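Local coordinates for 3-oxo-tetronate kinase (Cupriavidus necator, PDB 5DMH), which phosphorylates 3-oxo-tetronate to 3-oxo-tetronate 4-phosphate at the expense of ATP, as a member of the four-carbon acid sugar kinase family, at residues 405-418 with 421-434. Sequence-based numbering, arbitrary orientation.
Sequences VRALRIGAQIAPGV and TVTLDAKPLALALK
Leu408 fills the hollow between Thr421, Thr423 and Leu431. Its CG stands anti to the carbonyl carbon (chi1 -68°), and the two methyls of its fork reach over the neighbouring strands. CD2 presses on Leu431 CD1 at 3.6 Å, the two side chains crossing at about a right angle. Leu408 CD1 and CD2 flank Thr421 OG1, each 3.8 Å from it, and CD1 also reaches Leu433 CD1. At one end of this patch Val405 CG1 rests on the methyl CG2 of Thr423. At the other, Ile410 lies alongside Thr421, Ile410 CD1 coming to 4.1 Å of Thr421 CG2. Helix 41-53 packs on Ile410 and Leu433.

The backbone of this patch is a beta hairpin, strands 407-415 and 418-423, with strand 430-434 added beyond. Arg409 and Val422 form an antiparallel hydrogen-bonded pair. Arg409 N meets Val422 O at 2.8 Å, and Val422 N returns the bond to Arg409 O. On their face, Val422 CG2 sits against Arg409 CB. Near the hairpin turn, Ile414 and Ala415 both face Val418 in a classic beta bulge. Ile414 CD1 meets Ala432 CB, and Val418 CG1 lies 3.8 Å from Leu433 O.

Both segments belong to the nucleotide-binding C-terminal domain. The backbones of Arg406 and Leu408 bond to strand 58-62 of the sugar-binding part. The Lys434 side chain lies about 7 Å from bound ADP, its NZ held by Gln302 among others.

Thr421 OG1 donates to Leu431 O of strand 430-434 at 2.8 Å. One water joins Ala407 O to Leu424 N, another Gly417 O to Leu433 O. Side-chain contacts are thus apolar, while polar links between the segments run through backbone and water.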
loop_
_atom_site.group_PDB
_atom_site.type_symbol
_atom_site.label_atom_id
_atom_site.label_comp_id
_atom_site.label_asym_id
_atom_site.label_seq_id
_atom_site.Cartn_x
_atom_site.Cartn_y
_atom_site.Cartn_z
ATOM N N VAL A 405 15.556 5.866 3.650
ATOM C CA VAL A 405 14.974 5.179 4.794
ATOM C C VAL A 405 15.173 3.674 4.639
ATOM O O VAL A 405 14.903 3.135 3.576
ATOM C CB VAL A 405 13.483 5.497 4.895
ATOM C CG1 VAL A 405 12.821 4.703 5.992
ATOM C CG2 VAL A 405 13.296 7.002 5.125
ATOM N N ARG A 406 15.611 3.010 5.700
ATOM C CA ARG A 406 15.822 1.566 5.653
ATOM C C ARG A 406 14.678 0.751 6.269
ATOM O O ARG A 406 14.444 -0.396 5.876
ATOM C CB ARG A 406 17.159 1.202 6.320
ATOM C CG ARG A 406 18.372 1.683 5.521
ATOM C CD ARG A 406 19.669 1.606 6.325
ATOM N NE ARG A 406 20.762 2.298 5.638
ATOM C CZ ARG A 406 22.009 2.388 6.092
ATOM N NH1 ARG A 406 22.354 1.825 7.246
ATOM N NH2 ARG A 406 22.919 3.047 5.387
ATOM N N ALA A 407 13.975 1.338 7.233
ATOM C CA ALA A 407 12.923 0.612 7.944
ATOM C C ALA A 407 12.079 1.611 8.712
ATOM O O ALA A 407 12.521 2.728 8.963
ATOM C CB ALA A 407 13.525 -0.425 8.876
ATOM N N LEU A 408 10.860 1.209 9.053
ATOM C CA LEU A 408 9.904 2.061 9.745
ATOM C C LEU A 408 9.307 1.294 10.925
ATOM O O LEU A 408 9.051 0.074 10.842
ATOM C CB LEU A 408 8.777 2.494 8.811
ATOM C CG LEU A 408 9.155 3.437 7.673
ATOM C CD1 LEU A 408 7.996 3.672 6.735
ATOM C CD2 LEU A 408 9.674 4.732 8.249
ATOM N N ARG A 409 9.095 2.038 12.011
ATOM C CA ARG A 409 8.317 1.585 13.155
ATOM C C ARG A 409 6.897 2.140 13.011
ATOM O O ARG A 409 6.715 3.292 12.658
ATOM C CB ARG A 409 8.934 2.101 14.463
ATOM C CG ARG A 409 8.140 1.656 15.670
ATOM C CD ARG A 409 9.027 1.389 16.860
ATOM N NE ARG A 409 9.423 2.620 17.526
ATOM C CZ ARG A 409 8.927 3.052 18.688
ATOM N NH1 ARG A 409 7.994 2.365 19.336
ATOM N NH2 ARG A 409 9.372 4.188 19.211
ATOM N N ILE A 410 5.899 1.316 13.297
ATOM C CA ILE A 410 4.504 1.685 13.090
ATOM C C ILE A 410 3.886 2.287 14.347
ATOM O O ILE A 410 3.899 1.676 15.410
ATOM C CB ILE A 410 3.699 0.434 12.647
ATOM C CG1 ILE A 410 4.457 -0.313 11.531
ATOM C CG2 ILE A 410 2.306 0.804 12.194
ATOM C CD1 ILE A 410 4.762 0.529 10.273
ATOM N N GLY A 411 3.372 3.501 14.231
ATOM C CA GLY A 411 2.721 4.156 15.348
ATOM C C GLY A 411 1.214 4.043 15.207
ATOM O O GLY A 411 0.706 3.056 14.653
ATOM N N ALA A 412 0.511 5.078 15.655
ATOM C CA ALA A 412 -0.937 5.046 15.749
ATOM C C ALA A 412 -1.612 5.367 14.434
ATOM O O ALA A 412 -1.079 6.120 13.620
ATOM C CB ALA A 412 -1.422 6.010 16.833
ATOM N N GLN A 413 -2.803 4.798 14.240
ATOM C CA GLN A 413 -3.587 5.065 13.040
ATOM C C GLN A 413 -4.011 6.532 13.020
ATOM O O GLN A 413 -4.533 7.043 14.003
ATOM C CB GLN A 413 -4.831 4.161 13.010
ATOM C CG GLN A 413 -5.723 4.383 11.789
ATOM C CD GLN A 413 -6.750 3.287 11.622
ATOM O OE1 GLN A 413 -6.408 2.095 11.544
ATOM N NE2 GLN A 413 -8.020 3.668 11.585
ATOM N N ILE A 414 -3.776 7.197 11.892
ATOM C CA ILE A 414 -4.272 8.550 11.647
ATOM C C ILE A 414 -5.663 8.517 10.992
ATOM O O ILE A 414 -6.570 9.223 11.417
ATOM C CB ILE A 414 -3.310 9.310 10.727
ATOM C CG1 ILE A 414 -1.901 9.334 11.341
ATOM C CG2 ILE A 414 -3.825 10.716 10.454
ATOM C CD1 ILE A 414 -0.833 9.719 10.340
ATOM N N ALA A 415 -5.804 7.685 9.964
ATOM C CA ALA A 415 -7.067 7.440 9.260
ATOM C C ALA A 415 -7.078 5.977 8.850
ATOM O O ALA A 415 -6.033 5.342 8.819
ATOM C CB ALA A 415 -7.168 8.295 8.043
ATOM N N PRO A 416 -8.245 5.432 8.529
ATOM C CA PRO A 416 -8.221 4.026 8.104
ATOM C C PRO A 416 -7.213 3.792 6.979
ATOM O O PRO A 416 -7.159 4.539 5.986
ATOM C CB PRO A 416 -9.670 3.767 7.666
ATOM C CG PRO A 416 -10.484 4.764 8.482
ATOM C CD PRO A 416 -9.600 5.999 8.531
ATOM N N GLY A 417 -6.387 2.762 7.159
ATOM C CA GLY A 417 -5.345 2.432 6.221
ATOM C C GLY A 417 -4.065 3.277 6.292
ATOM O O GLY A 417 -3.167 3.054 5.494
ATOM N N VAL A 418 -3.984 4.237 7.221
ATOM C CA VAL A 418 -2.839 5.152 7.271
ATOM C C VAL A 418 -2.313 5.392 8.690
ATOM O O VAL A 418 -2.855 6.206 9.450
ATOM C CB VAL A 418 -3.139 6.515 6.635
ATOM C CG1 VAL A 418 -1.809 7.273 6.359
ATOM C CG2 VAL A 418 -3.929 6.366 5.350
ATOM N N THR A 421 4.267 6.800 11.304
ATOM C CA THR A 421 5.440 5.924 11.352
ATOM C C THR A 421 6.656 6.761 11.718
ATOM O O THR A 421 6.646 7.982 11.561
ATOM C CB THR A 421 5.719 5.212 9.986
ATOM O OG1 THR A 421 6.196 6.153 9.019
ATOM C CG2 THR A 421 4.474 4.524 9.425
ATOM N N VAL A 422 7.701 6.106 12.223
ATOM C CA VAL A 422 8.960 6.780 12.416
ATOM C C VAL A 422 10.105 5.891 11.941
ATOM O O VAL A 422 9.982 4.668 11.943
ATOM C CB VAL A 422 9.154 7.202 13.881
ATOM C CG1 VAL A 422 8.102 8.242 14.256
ATOM C CG2 VAL A 422 9.090 5.995 14.815
ATOM N N THR A 423 11.202 6.511 11.514
ATOM C CA THR A 423 12.393 5.746 11.154
ATOM C C THR A 423 13.130 5.378 12.429
ATOM O O THR A 423 12.747 5.811 13.514
ATOM C CB THR A 423 13.359 6.541 10.237
ATOM O OG1 THR A 423 13.932 7.634 10.957
ATOM C CG2 THR A 423 12.653 7.049 9.029
ATOM N N LEU A 424 14.201 4.595 12.309
ATOM C CA LEU A 424 14.974 4.176 13.485
ATOM C C LEU A 424 16.307 4.933 13.722
ATOM O O LEU A 424 17.136 4.506 14.521
ATOM C CB LEU A 424 15.209 2.655 13.429
ATOM C CG LEU A 424 13.942 1.789 13.431
ATOM C CD1 LEU A 424 14.295 0.323 13.554
ATOM C CD2 LEU A 424 12.998 2.189 14.557
ATOM N N ASP A 425 16.489 6.068 13.056
ATOM C CA ASP A 425 17.689 6.892 13.211
ATOM C C ASP A 425 17.796 7.481 14.623
ATOM O O ASP A 425 16.805 7.548 15.348
ATOM C CB ASP A 425 17.665 8.044 12.195
ATOM C CG ASP A 425 17.500 7.565 10.753
ATOM O OD1 ASP A 425 18.466 7.020 10.192
ATOM O OD2 ASP A 425 16.409 7.759 10.170
ATOM N N ALA A 426 18.990 7.925 15.016
ATOM C CA ALA A 426 19.141 8.544 16.324
ATOM C C ALA A 426 18.195 9.735 16.424
ATOM O O ALA A 426 17.560 9.949 17.453
ATOM C CB ALA A 426 20.581 8.972 16.564
ATOM N N LYS A 427 18.111 10.507 15.345
ATOM C CA LYS A 427 17.107 11.560 15.217
ATOM C C LYS A 427 16.083 11.133 14.160
ATOM O O LYS A 427 16.235 11.404 12.969
ATOM C CB LYS A 427 17.758 12.896 14.858
ATOM C CG LYS A 427 18.529 13.501 16.017
ATOM C CD LYS A 427 19.216 14.805 15.638
ATOM C CE LYS A 427 20.497 14.551 14.852
ATOM N NZ LYS A 427 21.582 15.526 15.210
ATOM N N PRO A 428 15.027 10.449 14.594
ATOM C CA PRO A 428 14.162 9.835 13.575
ATOM C C PRO A 428 13.481 10.840 12.656
ATOM O O PRO A 428 13.401 12.030 12.977
ATOM C CB PRO A 428 13.096 9.103 14.406
ATOM C CG PRO A 428 13.660 8.989 15.792
ATOM C CD PRO A 428 14.554 10.201 15.964
ATOM N N LEU A 429 12.999 10.347 11.524
ATOM C CA LEU A 429 12.033 11.052 10.702
ATOM C C LEU A 429 10.664 10.488 11.021
ATOM O O LEU A 429 10.538 9.325 11.369
ATOM C CB LEU A 429 12.325 10.873 9.214
ATOM C CG LEU A 429 13.747 11.204 8.777
ATOM C CD1 LEU A 429 13.934 10.899 7.297
ATOM C CD2 LEU A 429 14.076 12.678 9.093
ATOM N N ALA A 430 9.643 11.323 10.918
ATOM C CA ALA A 430 8.274 10.857 11.079
ATOM C C ALA A 430 7.590 10.974 9.731
ATOM O O ALA A 430 7.627 12.032 9.085
ATOM C CB ALA A 430 7.545 11.676 12.131
ATOM N N LEU A 431 6.982 9.872 9.300
ATOM C CA LEU A 431 6.368 9.778 7.991
ATOM C C LEU A 431 4.922 9.332 8.065
ATOM O O LEU A 431 4.579 8.447 8.852
ATOM C CB LEU A 431 7.082 8.712 7.163
ATOM C CG LEU A 431 8.587 8.858 6.923
ATOM C CD1 LEU A 431 9.057 7.636 6.174
ATOM C CD2 LEU A 431 8.837 10.052 6.106
ATOM N N ALA A 432 4.093 9.893 7.194
ATOM C CA ALA A 432 2.739 9.389 6.990
ATOM C C ALA A 432 2.625 9.170 5.499
ATOM O O ALA A 432 2.754 10.111 4.712
ATOM C CB ALA A 432 1.681 10.392 7.486
ATOM N N LEU A 433 2.474 7.912 5.112
ATOM C CA LEU A 433 2.452 7.511 3.726
ATOM C C LEU A 433 1.013 7.142 3.384
ATOM O O LEU A 433 0.546 6.043 3.696
ATOM C CB LEU A 433 3.377 6.309 3.505
ATOM C CG LEU A 433 4.822 6.547 3.956
ATOM C CD1 LEU A 433 5.726 5.360 3.639
ATOM C CD2 LEU A 433 5.400 7.845 3.376
ATOM N N LYS A 434 0.334 8.074 2.740
ATOM C CA LYS A 434 -1.109 7.993 2.500
ATOM C C LYS A 434 -1.447 7.441 1.121
ATOM O O LYS A 434 -1.249 8.084 0.103
ATOM C CB LYS A 434 -1.722 9.388 2.646
ATOM C CG LYS A 434 -3.245 9.459 2.541
ATOM C CD LYS A 434 -3.656 10.838 2.031
ATOM C CE LYS A 434 -3.709 10.845 0.517
ATOM N NZ LYS A 434 -5.083 10.773 0.011
HETATM O O HOH W 1 15.049 3.460 9.916
HETATM O O HOH W 2 -1.750 4.424 3.383
#